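Local coordinates for peptidase S9 prolyl oligopeptidase catalytic domain-containing protein (Pyrococcus horikoshii, PDB 4HXF), which probably acts as a serine peptidase of the prolyl oligopeptidase family, an acylaminoacyl peptidase that assembles into a self-compartmentalizing hexamer, at residues A[263-268]-A[277-282]; A[299-304]-A[314-319]; A[230-235]-A[242-247]; A[271-276]-A[286-291]. All blocks are in the same frame, centred on the assembly; numbering follows the deposited sequence.

How the contacts relate
The four contacts lie in three consecutive blades of the beta-propeller, each a four-stranded antiparallel sheet. Contact 3 comes first along the chain, in the blade of strands 219-224 to 253-255. Contacts 1 and 4 share strand 273-280 of the next blade, pairing it with 264-270 on one side and 283-289 on the other; their segments alternate along the chain and their centres are 13 Å apart. Contact 2 follows in the blade of strands 302-308 to 332-334. Contacts 1 and 3 are joined by one magnesium ion, bound by Glu-263 and Asp-244, so metal ligation ties neighbouring blades together. Contacts 2 and 3 do not touch, their centres lying 23 Å apart.

Contact 1: residues A[263-268]-A[277-282]; sequences EVAQAK and TLFEEG. With MG (magnesium ion), chain D.
Phe-279 sets CG anti to its carbonyl carbon (chi1 -68°) and Glu-263 sets CG anti to its backbone N (chi1 180°), which lays ring and carboxylate side by side, pointing the same way, with their planes 57° apart. Phe-279 CE1 comes to 4.0 Å from Glu-263 OE1, and the ring edge meets the carbonyl O of Glu-263, which also accepts Phe-279 N at 3.0 Å. Ala-265 aims its CB at the other strand, between Phe-279 CE1 (3.5 Å) and Thr-277 OG1 (3.4 Å). Ala-265 N bonds to Thr-277 O at 2.8 Å, while Thr-277 N bonds to Gln-266 O. One water joins Thr-277 OG1 to Gln-266 OE1. On the other face Val-264 CG2 rests on Leu-278 CD2 at 3.9 Å. An alanine in place of Phe-279 would probably open a gap beside the Ala-265 methyl and leave the Glu-263 chain without its apolar neighbour. Glu-263 OE2 binds magnesium at 2.1 Å; a water on the metal donates to OE1, and Asn-419 also hydrogen-bonds OE1, so the carboxylate is held against rotation. Asp-244 and four waters complete the coordination. The arrangement is a propeller-blade hairpin whose entry residue supplies half of a two-carboxylate magnesium site.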
# COMPACT_ATOMS: atom_id res chain seq x y z
N GLU A 263 36.34 26.55 -33.46
CA GLU A 263 34.99 25.98 -33.47
C GLU A 263 34.05 26.76 -32.51
O GLU A 263 34.43 27.07 -31.35
CB GLU A 263 35.06 24.56 -33.06
CG GLU A 263 33.65 23.91 -33.04
CD GLU A 263 33.69 22.40 -33.06
OE1 GLU A 263 34.14 21.76 -32.11
OE2 GLU A 263 33.17 21.89 -34.07
N VAL A 264 32.82 27.00 -32.92
CA VAL A 264 31.74 27.56 -32.09
C VAL A 264 31.19 26.47 -31.18
O VAL A 264 30.85 25.35 -31.56
CB VAL A 264 30.61 28.24 -32.94
CG1 VAL A 264 29.44 28.73 -32.03
CG2 VAL A 264 31.14 29.39 -33.81
N ALA A 265 31.12 26.85 -29.88
CA ALA A 265 30.55 25.97 -28.88
C ALA A 265 29.02 26.18 -28.79
O ALA A 265 28.31 25.16 -28.80
CB ALA A 265 31.21 26.16 -27.48
N GLN A 266 28.56 27.43 -28.74
CA GLN A 266 27.16 27.72 -28.57
C GLN A 266 26.94 29.03 -29.22
O GLN A 266 27.83 29.84 -29.27
CB GLN A 266 26.84 27.77 -27.05
CG GLN A 266 25.48 28.16 -26.60
CD GLN A 266 25.28 28.02 -25.06
OE1 GLN A 266 26.23 27.60 -24.32
NE2 GLN A 266 24.06 28.38 -24.57
N ALA A 267 25.73 29.31 -29.71
CA ALA A 267 25.44 30.57 -30.27
C ALA A 267 23.89 30.87 -30.23
O ALA A 267 23.05 29.95 -30.31
CB ALA A 267 25.94 30.67 -31.78
N LYS A 268 23.60 32.14 -30.11
CA LYS A 268 22.21 32.69 -30.10
C LYS A 268 22.11 33.97 -30.85
O LYS A 268 23.01 34.77 -30.85
CB LYS A 268 21.73 32.86 -28.58
CG LYS A 268 21.64 31.66 -27.72
CD LYS A 268 21.15 31.85 -26.22
CE LYS A 268 21.20 30.48 -25.46
NZ LYS A 268 20.40 30.46 -24.15
N THR A 277 30.19 31.49 -28.23
CA THR A 277 31.39 31.09 -27.60
C THR A 277 32.25 30.27 -28.52
O THR A 277 31.73 29.58 -29.43
CB THR A 277 31.11 30.23 -26.35
OG1 THR A 277 30.09 29.23 -26.63
CG2 THR A 277 30.54 31.20 -25.21
N LEU A 278 33.56 30.31 -28.33
CA LEU A 278 34.54 29.53 -29.09
C LEU A 278 35.43 28.77 -28.23
O LEU A 278 35.80 29.22 -27.11
CB LEU A 278 35.50 30.48 -29.87
CG LEU A 278 34.98 31.47 -30.90
CD1 LEU A 278 36.05 32.44 -31.49
CD2 LEU A 278 34.33 30.63 -32.04
N PHE A 279 35.85 27.62 -28.73
CA PHE A 279 36.85 26.77 -28.08
C PHE A 279 38.22 27.30 -28.48
O PHE A 279 38.61 27.35 -29.67
CB PHE A 279 36.75 25.33 -28.51
CG PHE A 279 35.54 24.60 -28.10
CD1 PHE A 279 34.50 24.47 -28.99
CD2 PHE A 279 35.47 23.90 -26.89
CE1 PHE A 279 33.39 23.73 -28.75
CE2 PHE A 279 34.31 23.18 -26.61
CZ PHE A 279 33.24 23.13 -27.53
N GLU A 280 38.98 27.77 -27.51
CA GLU A 280 40.26 28.44 -27.77
C GLU A 280 41.34 28.04 -26.73
O GLU A 280 41.34 28.57 -25.61
CB GLU A 280 40.14 29.95 -27.74
CG GLU A 280 39.25 30.58 -28.80
CD GLU A 280 39.26 32.07 -28.77
OE1 GLU A 280 38.54 32.66 -28.02
OE2 GLU A 280 40.05 32.64 -29.51
N GLU A 281 42.25 27.17 -27.12
CA GLU A 281 43.47 26.79 -26.39
C GLU A 281 43.23 26.62 -24.90
O GLU A 281 43.92 27.18 -24.04
CB GLU A 281 44.55 27.87 -26.63
CG GLU A 281 44.73 28.22 -28.11
CD GLU A 281 43.84 29.42 -28.55
OE1 GLU A 281 43.69 30.33 -27.76
OE2 GLU A 281 43.21 29.41 -29.66
N GLY A 282 42.22 25.83 -24.61
CA GLY A 282 41.84 25.51 -23.22
C GLY A 282 40.73 26.30 -22.58
O GLY A 282 40.24 25.88 -21.55
MG MG D . 31.85 20.23 -33.96
O HOH W 1 38.41 25.56 -31.85
O HOH W 2 33.00 19.47 -32.42
O HOH W 3 29.21 27.99 -24.36
O HOH W 4 33.01 19.24 -35.36
O HOH W 5 30.58 18.48 -33.97
O HOH W 6 30.61 21.25 -32.48

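Contact 2: residues A[299-304]-A[314-319]; sequences GKHWIM and YLKETA
His-301 and Lys-316 cross at about a right angle, the lysine methylenes passing the base of the imidazole: Lys-316 CG lies 3.6 Å from His-301 CB, and Lys-316 CD 3.7 Å from His-301 ND1. One water then links the polar ends, 2.7 Å from His-301 ND1 and 2.8 Å from Lys-316 NZ, which donates to it. Ile-303 fills the same face, its CD1 touching both Lys-316 CB and Tyr-314 CD2 at 3.7 Å. That methyl also lies over one face of the His-301 ring, toward the rim, while Gly-299 N lies above the rim of the opposite face, so each face has a near neighbour. On the reverse of the sheet Met-304, bent along its chain, brings CG to 4.0 Å from Glu-317 CB. Beneath the side chains, Trp-302 and Glu-317 exchange two nearly straight backbone bonds, and Met-304 N adds a third to Leu-315 O, more bent at 146°. The second shell fixes the polar ends. His-301 NE2 bonds to Ala-297 O; Glu-332 takes both a salt bridge from Lys-316 NZ and a hydrogen bond with Tyr-314 OH, and Tyr-326 makes a cation-pi contact with Lys-316. Glu-317 OE1 accepts from Phe-396 N in the peptidase part of the chain. The two strands, at 139° between their directions, form the twisted antiparallel hairpin that opens a beta-propeller blade.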
# COMPACT_ATOMS: atom_id res chain seq x y z
N GLY A 299 39.20 34.61 -21.13
CA GLY A 299 40.22 34.44 -20.04
C GLY A 299 40.45 32.97 -19.83
O GLY A 299 40.08 32.09 -20.66
N LYS A 300 41.09 32.68 -18.69
CA LYS A 300 41.34 31.28 -18.29
C LYS A 300 40.08 30.71 -17.66
O LYS A 300 39.97 30.55 -16.42
CB LYS A 300 42.53 31.23 -17.31
CG LYS A 300 43.84 31.64 -17.96
CD LYS A 300 44.96 31.42 -16.92
CE LYS A 300 46.36 31.14 -17.50
NZ LYS A 300 47.16 30.09 -16.66
N HIS A 301 39.09 30.38 -18.51
CA HIS A 301 37.76 30.00 -18.02
C HIS A 301 37.00 29.28 -19.10
O HIS A 301 37.43 29.27 -20.26
CB HIS A 301 36.97 31.22 -17.52
CG HIS A 301 36.70 32.27 -18.57
ND1 HIS A 301 36.75 33.62 -18.28
CD2 HIS A 301 36.24 32.18 -19.88
CE1 HIS A 301 36.40 34.30 -19.39
NE2 HIS A 301 36.09 33.40 -20.38
N TRP A 302 35.89 28.70 -18.71
CA TRP A 302 34.87 28.14 -19.67
C TRP A 302 33.56 28.80 -19.45
O TRP A 302 33.00 28.71 -18.34
CB TRP A 302 34.68 26.66 -19.49
CG TRP A 302 35.65 25.77 -20.22
CD1 TRP A 302 37.00 25.95 -20.29
CD2 TRP A 302 35.40 24.50 -20.94
NE1 TRP A 302 37.61 24.93 -20.98
CE2 TRP A 302 36.69 24.03 -21.39
CE3 TRP A 302 34.27 23.77 -21.25
CZ2 TRP A 302 36.85 22.87 -22.11
CZ3 TRP A 302 34.45 22.58 -21.98
CH2 TRP A 302 35.69 22.17 -22.43
N ILE A 303 33.08 29.49 -20.46
CA ILE A 303 31.70 30.05 -20.52
C ILE A 303 30.73 28.92 -20.86
O ILE A 303 30.72 28.47 -22.05
CB ILE A 303 31.55 31.27 -21.43
CG1 ILE A 303 32.55 32.38 -21.09
CG2 ILE A 303 30.07 31.79 -21.41
CD1 ILE A 303 32.57 32.90 -19.62
N MET A 304 30.01 28.40 -19.86
CA MET A 304 29.24 27.24 -19.96
C MET A 304 27.84 27.44 -20.52
O MET A 304 27.23 26.48 -21.00
CB MET A 304 29.13 26.64 -18.57
CG MET A 304 30.44 26.17 -18.05
SD MET A 304 31.21 24.91 -19.09
CE MET A 304 30.13 23.51 -19.05
N TYR A 314 25.82 35.27 -18.24
CA TYR A 314 26.51 34.03 -18.58
C TYR A 314 27.03 33.34 -17.36
O TYR A 314 27.30 33.91 -16.33
CB TYR A 314 27.65 34.35 -19.58
CG TYR A 314 28.64 35.40 -19.19
CD1 TYR A 314 28.43 36.73 -19.56
CD2 TYR A 314 29.82 35.09 -18.49
CE1 TYR A 314 29.33 37.71 -19.23
CE2 TYR A 314 30.76 36.07 -18.16
CZ TYR A 314 30.52 37.39 -18.59
OH TYR A 314 31.42 38.35 -18.29
N LEU A 315 27.22 32.05 -17.53
CA LEU A 315 27.81 31.20 -16.47
C LEU A 315 29.29 30.98 -16.82
O LEU A 315 29.58 30.54 -17.94
CB LEU A 315 27.12 29.84 -16.47
CG LEU A 315 25.72 29.66 -15.92
CD1 LEU A 315 25.12 28.29 -16.07
CD2 LEU A 315 25.68 30.08 -14.40
N LYS A 316 30.19 31.26 -15.87
CA LYS A 316 31.63 31.12 -16.07
C LYS A 316 32.13 30.09 -15.03
O LYS A 316 31.84 30.25 -13.81
CB LYS A 316 32.32 32.43 -15.91
CG LYS A 316 33.89 32.29 -16.05
CD LYS A 316 34.68 33.27 -15.24
CE LYS A 316 34.38 34.72 -15.56
NZ LYS A 316 35.32 35.66 -14.84
N GLU A 317 32.78 29.04 -15.51
CA GLU A 317 33.49 28.09 -14.68
C GLU A 317 35.00 28.32 -14.87
O GLU A 317 35.41 28.76 -15.92
CB GLU A 317 33.06 26.71 -15.12
CG GLU A 317 33.66 25.55 -14.48
CD GLU A 317 32.86 24.32 -14.73
OE1 GLU A 317 33.48 23.32 -15.02
OE2 GLU A 317 31.61 24.31 -14.62
N THR A 318 35.81 27.94 -13.88
CA THR A 318 37.26 28.03 -13.94
C THR A 318 37.86 26.69 -13.44
O THR A 318 37.12 25.78 -13.09
CB THR A 318 37.80 29.18 -13.07
OG1 THR A 318 37.56 28.81 -11.69
CG2 THR A 318 37.05 30.51 -13.44
N ALA A 319 39.20 26.53 -13.54
CA ALA A 319 39.88 25.31 -13.09
C ALA A 319 39.60 25.04 -11.61
O ALA A 319 39.60 23.87 -11.24
CB ALA A 319 41.37 25.38 -13.28
O HOH W 7 41.01 28.70 -14.50
O HOH W 8 37.68 35.10 -16.23

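Contact 3: residues A[230-235]-A[242-247]; sequences LLYGKP and EHDKIY. With MG (magnesium ion), chain D.
Leu-231 with Tyr-247 and Gly-233 with Lys-245 form hydrogen-bonded antiparallel pairs around the non-hydrogen-bonded pair Tyr-232 and Ile-246, four backbone bonds in all, the shortest from Lys-245 N to Gly-233 O at 2.8 Å. Tyr-232 has CG anti to its backbone N (chi1 -175°), which carries the ring across Asp-244 at about a right angle; Tyr-232 CZ stands 3.4 Å from Asp-244 CB, and ring and carboxylate planes differ by 24°. Asp-244 OD2 binds magnesium at 2.1 Å. Tyr-232 OH takes a hydrogen bond of 2.6 Å from the oxygen of a water on that metal and also bonds to Val-264 O, making it a second-shell residue. The other oxygen, Asp-244 OD1, lies 3.2 Å from Gly-233 CA and is salt-bridged to Lys-237. At Gly-233 the chain turns a corner with backbone angles at which a CB would jam against the carbonyl of Tyr-232. Tyr-247 closes the opposite side of the sheet: its CE2 edge meets Gly-233 O at 3.4 Å, and its OH is packed against Pro-235 CD at 3.1 Å and Lys-234 CE. The curled Lys-234 chain brings NZ within a long, 3.7 Å salt bridge of Glu-242 OE1, whose partner oxygen OE2 is held by Tyr-239 N, and a water joins NZ to His-243 O. These are the two middle strands of their blade: Leu-230 packs on Ile-222 of outer strand 219-224, while Leu-230 and Ile-246 press into strands 264-270 and 273-280 of the next blade.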
# COMPACT_ATOMS: atom_id res chain seq x y z
N LEU A 230 19.58 31.39 -37.57
CA LEU A 230 20.96 31.06 -37.25
C LEU A 230 21.21 29.58 -37.44
O LEU A 230 20.48 28.72 -36.92
CB LEU A 230 21.19 31.45 -35.78
CG LEU A 230 22.65 31.47 -35.28
CD1 LEU A 230 23.61 32.48 -35.98
CD2 LEU A 230 22.68 31.62 -33.72
N LEU A 231 22.23 29.29 -38.21
CA LEU A 231 22.59 27.96 -38.64
C LEU A 231 23.95 27.58 -38.03
O LEU A 231 24.85 28.45 -37.95
CB LEU A 231 22.66 27.90 -40.19
CG LEU A 231 21.35 28.21 -40.98
CD1 LEU A 231 21.69 28.40 -42.50
CD2 LEU A 231 20.31 27.09 -40.77
N TYR A 232 24.06 26.32 -37.71
CA TYR A 232 25.25 25.78 -37.02
C TYR A 232 25.82 24.64 -37.75
O TYR A 232 25.12 23.63 -37.94
CB TYR A 232 24.85 25.34 -35.60
CG TYR A 232 26.04 24.88 -34.77
CD1 TYR A 232 26.85 25.78 -34.03
CD2 TYR A 232 26.32 23.53 -34.69
CE1 TYR A 232 27.94 25.32 -33.29
CE2 TYR A 232 27.35 23.06 -33.93
CZ TYR A 232 28.17 23.97 -33.23
OH TYR A 232 29.22 23.48 -32.44
N GLY A 233 27.11 24.79 -38.20
CA GLY A 233 27.78 23.72 -38.88
C GLY A 233 28.59 24.32 -40.00
O GLY A 233 29.31 25.25 -39.78
N LYS A 234 28.48 23.70 -41.17
CA LYS A 234 29.09 24.21 -42.43
C LYS A 234 28.12 23.97 -43.57
O LYS A 234 27.28 23.06 -43.47
CB LYS A 234 30.40 23.53 -42.74
CG LYS A 234 31.48 23.64 -41.67
CD LYS A 234 32.11 24.97 -41.59
CE LYS A 234 32.83 25.37 -42.87
NZ LYS A 234 34.09 24.65 -43.00
N PRO A 235 28.29 24.69 -44.74
CA PRO A 235 27.40 24.26 -45.85
C PRO A 235 27.66 22.83 -46.24
O PRO A 235 26.72 22.08 -46.57
CB PRO A 235 27.79 25.22 -47.05
CG PRO A 235 28.06 26.52 -46.33
CD PRO A 235 28.78 26.07 -45.01
N GLU A 242 35.47 18.56 -38.61
CA GLU A 242 35.71 19.96 -39.02
C GLU A 242 35.07 20.90 -38.02
O GLU A 242 34.04 20.54 -37.43
CB GLU A 242 35.19 20.23 -40.46
CG GLU A 242 36.00 19.64 -41.56
CD GLU A 242 35.18 19.84 -42.87
OE1 GLU A 242 34.74 20.99 -43.14
OE2 GLU A 242 35.23 18.96 -43.63
N HIS A 243 35.64 22.11 -37.86
CA HIS A 243 35.10 23.06 -36.96
C HIS A 243 33.72 23.47 -37.39
O HIS A 243 33.60 24.05 -38.50
CB HIS A 243 36.01 24.26 -36.84
CG HIS A 243 37.28 24.04 -35.99
ND1 HIS A 243 37.47 22.99 -35.10
CD2 HIS A 243 38.44 24.80 -35.95
CE1 HIS A 243 38.65 23.16 -34.49
NE2 HIS A 243 39.26 24.27 -34.99
N ASP A 244 32.76 23.34 -36.50
CA ASP A 244 31.44 23.99 -36.70
C ASP A 244 31.46 25.45 -36.57
O ASP A 244 32.11 26.01 -35.68
CB ASP A 244 30.42 23.40 -35.77
CG ASP A 244 30.12 21.97 -36.13
OD1 ASP A 244 29.61 21.69 -37.20
OD2 ASP A 244 30.59 21.03 -35.46
N LYS A 245 30.84 26.09 -37.54
CA LYS A 245 30.73 27.53 -37.58
C LYS A 245 29.25 27.97 -37.52
O LYS A 245 28.35 27.22 -37.27
CB LYS A 245 31.34 28.07 -38.87
CG LYS A 245 32.79 27.66 -39.17
CD LYS A 245 33.82 28.10 -38.10
CE LYS A 245 35.28 27.73 -38.54
NZ LYS A 245 35.86 28.57 -39.67
N ILE A 246 29.01 29.24 -37.59
CA ILE A 246 27.64 29.78 -37.58
C ILE A 246 27.44 30.75 -38.80
O ILE A 246 28.37 31.45 -39.28
CB ILE A 246 27.30 30.52 -36.25
CG1 ILE A 246 28.34 31.58 -35.98
CG2 ILE A 246 27.04 29.46 -35.18
CD1 ILE A 246 28.14 32.25 -34.61
N TYR A 247 26.21 30.78 -39.29
CA TYR A 247 25.77 31.48 -40.46
C TYR A 247 24.40 32.10 -40.19
O TYR A 247 23.59 31.52 -39.43
CB TYR A 247 25.59 30.54 -41.65
CG TYR A 247 26.80 29.75 -41.98
CD1 TYR A 247 27.63 30.17 -42.96
CD2 TYR A 247 27.11 28.60 -41.32
CE1 TYR A 247 28.81 29.48 -43.23
CE2 TYR A 247 28.21 27.89 -41.57
CZ TYR A 247 29.10 28.36 -42.52
OH TYR A 247 30.24 27.64 -42.75
MG MG D . 31.85 20.23 -33.96
O HOH W 9 26.52 21.00 -37.36
O HOH W 6 30.61 21.25 -32.48
O HOH W 10 35.31 24.63 -40.53
O HOH W 11 33.58 22.30 -44.85
O HOH W 4 33.01 19.24 -35.36
O HOH W 2 33.00 19.47 -32.42
O HOH W 5 30.58 18.48 -33.97

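Contact 4: residues A[271-276]-A[286-291]; sequences NGKVYF and LYLWDG
Phe-276 and Tyr-287 form the tight end of this contact. With its CG in the crowded position between backbone N and carbonyl carbon (chi1 68°), the Phe-276 ring lies over the neighbouring strand and receives Tyr-287 CB on one face, a CH-pi contact with CB 3.8 Å from the ring centroid. The two rings are near parallel, 24° apart, but slid so far that they barely overlap. The ring edge of Phe-276 meets Trp-289 N, and its CE1 reaches Trp-289 CB at 4.1 Å. Beneath it, Phe-276 and Tyr-287 trade two backbone bonds, as do Val-274 and Trp-289, Trp-289 N lying 2.7 Å from Val-274 O. On the reverse face Leu-288 CD1 sits over the Tyr-275 ring, 4.2 Å from its centroid, and touches Lys-273 CB at 3.7 Å. An alanine at Phe-276 would probably leave the Tyr-287 methylene without the ring it packs on and open a gap beside Trp-289. At the far end from the hairpin turn, around the exposed Lys-273, the contact thins out: Lys-273 NZ and Asp-290 OD2 are 4.9 Å apart and meet through a single water that accepts from NZ and donates to OD2. Asp-290 OD2 also has a salt bridge to Arg-294. Gly-291 N lies over the centre of the Trp-289 ring. These two strands are the middle pair of their blade; Val-274, Phe-276 and Trp-289 lean on strand 245-249 of the preceding blade, whereas Tyr-275 and Leu-286 meet strands 302-308 and 312-317 of the following one.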
# COMPACT_ATOMS: atom_id res chain seq x y z
N ASN A 271 17.86 40.16 -31.87
CA ASN A 271 17.86 41.48 -32.51
C ASN A 271 18.96 41.62 -33.52
O ASN A 271 19.69 42.61 -33.46
CB ASN A 271 18.04 42.58 -31.45
N GLY A 272 19.13 40.63 -34.42
CA GLY A 272 20.21 40.71 -35.43
C GLY A 272 21.67 40.67 -34.93
O GLY A 272 22.62 40.58 -35.81
N LYS A 273 21.87 40.64 -33.57
CA LYS A 273 23.26 40.41 -32.98
C LYS A 273 23.36 38.96 -32.60
O LYS A 273 22.41 38.36 -32.16
CB LYS A 273 23.50 41.23 -31.72
CG LYS A 273 23.14 42.70 -31.85
CD LYS A 273 23.59 43.45 -30.59
CE LYS A 273 23.27 44.96 -30.74
NZ LYS A 273 24.35 45.87 -30.27
N VAL A 274 24.57 38.43 -32.77
CA VAL A 274 24.82 37.05 -32.41
C VAL A 274 25.83 37.00 -31.27
O VAL A 274 26.96 37.57 -31.31
CB VAL A 274 25.39 36.28 -33.61
CG1 VAL A 274 25.73 34.79 -33.25
CG2 VAL A 274 24.38 36.34 -34.78
N TYR A 275 25.45 36.23 -30.29
CA TYR A 275 26.36 35.98 -29.15
C TYR A 275 26.82 34.54 -29.28
O TYR A 275 26.02 33.68 -29.55
CB TYR A 275 25.59 36.13 -27.82
CG TYR A 275 25.21 37.60 -27.58
CD1 TYR A 275 24.06 38.09 -28.07
CD2 TYR A 275 26.04 38.39 -26.92
CE1 TYR A 275 23.72 39.42 -27.87
CE2 TYR A 275 25.70 39.74 -26.65
CZ TYR A 275 24.51 40.19 -27.11
OH TYR A 275 24.14 41.58 -26.94
N PHE A 276 28.11 34.31 -29.05
CA PHE A 276 28.62 32.98 -29.28
C PHE A 276 29.91 32.74 -28.48
O PHE A 276 30.62 33.67 -28.16
CB PHE A 276 28.87 32.80 -30.79
CG PHE A 276 29.98 33.61 -31.35
CD1 PHE A 276 29.71 34.88 -31.86
CD2 PHE A 276 31.26 33.10 -31.47
CE1 PHE A 276 30.72 35.62 -32.40
CE2 PHE A 276 32.26 33.86 -32.04
CZ PHE A 276 31.99 35.14 -32.50
N LEU A 286 33.52 33.95 -24.69
CA LEU A 286 32.29 34.64 -25.18
C LEU A 286 32.57 35.90 -25.97
O LEU A 286 33.38 36.78 -25.59
CB LEU A 286 31.37 35.01 -23.97
CG LEU A 286 30.01 35.68 -24.31
CD1 LEU A 286 29.11 34.71 -25.15
CD2 LEU A 286 29.29 35.98 -22.98
N TYR A 287 31.93 35.94 -27.14
CA TYR A 287 31.99 37.02 -28.10
C TYR A 287 30.58 37.43 -28.51
O TYR A 287 29.62 36.72 -28.29
CB TYR A 287 32.73 36.53 -29.37
CG TYR A 287 34.17 36.14 -29.12
CD1 TYR A 287 34.49 34.89 -28.74
CD2 TYR A 287 35.19 37.06 -29.16
CE1 TYR A 287 35.81 34.55 -28.48
CE2 TYR A 287 36.53 36.75 -28.84
CZ TYR A 287 36.82 35.44 -28.54
OH TYR A 287 38.12 35.13 -28.28
N LEU A 288 30.54 38.59 -29.17
CA LEU A 288 29.38 39.14 -29.84
C LEU A 288 29.77 39.42 -31.31
O LEU A 288 30.87 39.84 -31.58
CB LEU A 288 28.99 40.50 -29.15
CG LEU A 288 28.39 41.64 -30.02
CD1 LEU A 288 26.94 41.21 -30.23
CD2 LEU A 288 28.43 43.02 -29.45
N TRP A 289 28.83 39.22 -32.22
CA TRP A 289 28.95 39.75 -33.60
C TRP A 289 27.85 40.70 -33.81
O TRP A 289 26.71 40.39 -33.67
CB TRP A 289 29.01 38.62 -34.63
CG TRP A 289 29.11 39.13 -36.04
CD1 TRP A 289 30.24 39.26 -36.81
CD2 TRP A 289 28.02 39.41 -36.91
NE1 TRP A 289 29.91 39.64 -38.08
CE2 TRP A 289 28.61 39.79 -38.19
CE3 TRP A 289 26.66 39.46 -36.76
CZ2 TRP A 289 27.83 40.19 -39.26
CZ3 TRP A 289 25.88 39.87 -37.83
CH2 TRP A 289 26.46 40.22 -39.06
N ASP A 290 28.23 41.91 -34.22
CA ASP A 290 27.22 42.99 -34.49
C ASP A 290 27.56 43.64 -35.82
O ASP A 290 27.22 44.81 -36.06
CB ASP A 290 27.23 44.06 -33.41
CG ASP A 290 28.60 44.77 -33.29
OD1 ASP A 290 29.53 44.56 -34.13
OD2 ASP A 290 28.76 45.54 -32.31
N GLY A 291 28.21 42.87 -36.67
CA GLY A 291 28.83 43.35 -37.90
C GLY A 291 30.32 43.12 -37.86
O GLY A 291 30.97 42.94 -38.88
O HOH W 12 26.98 46.02 -30.23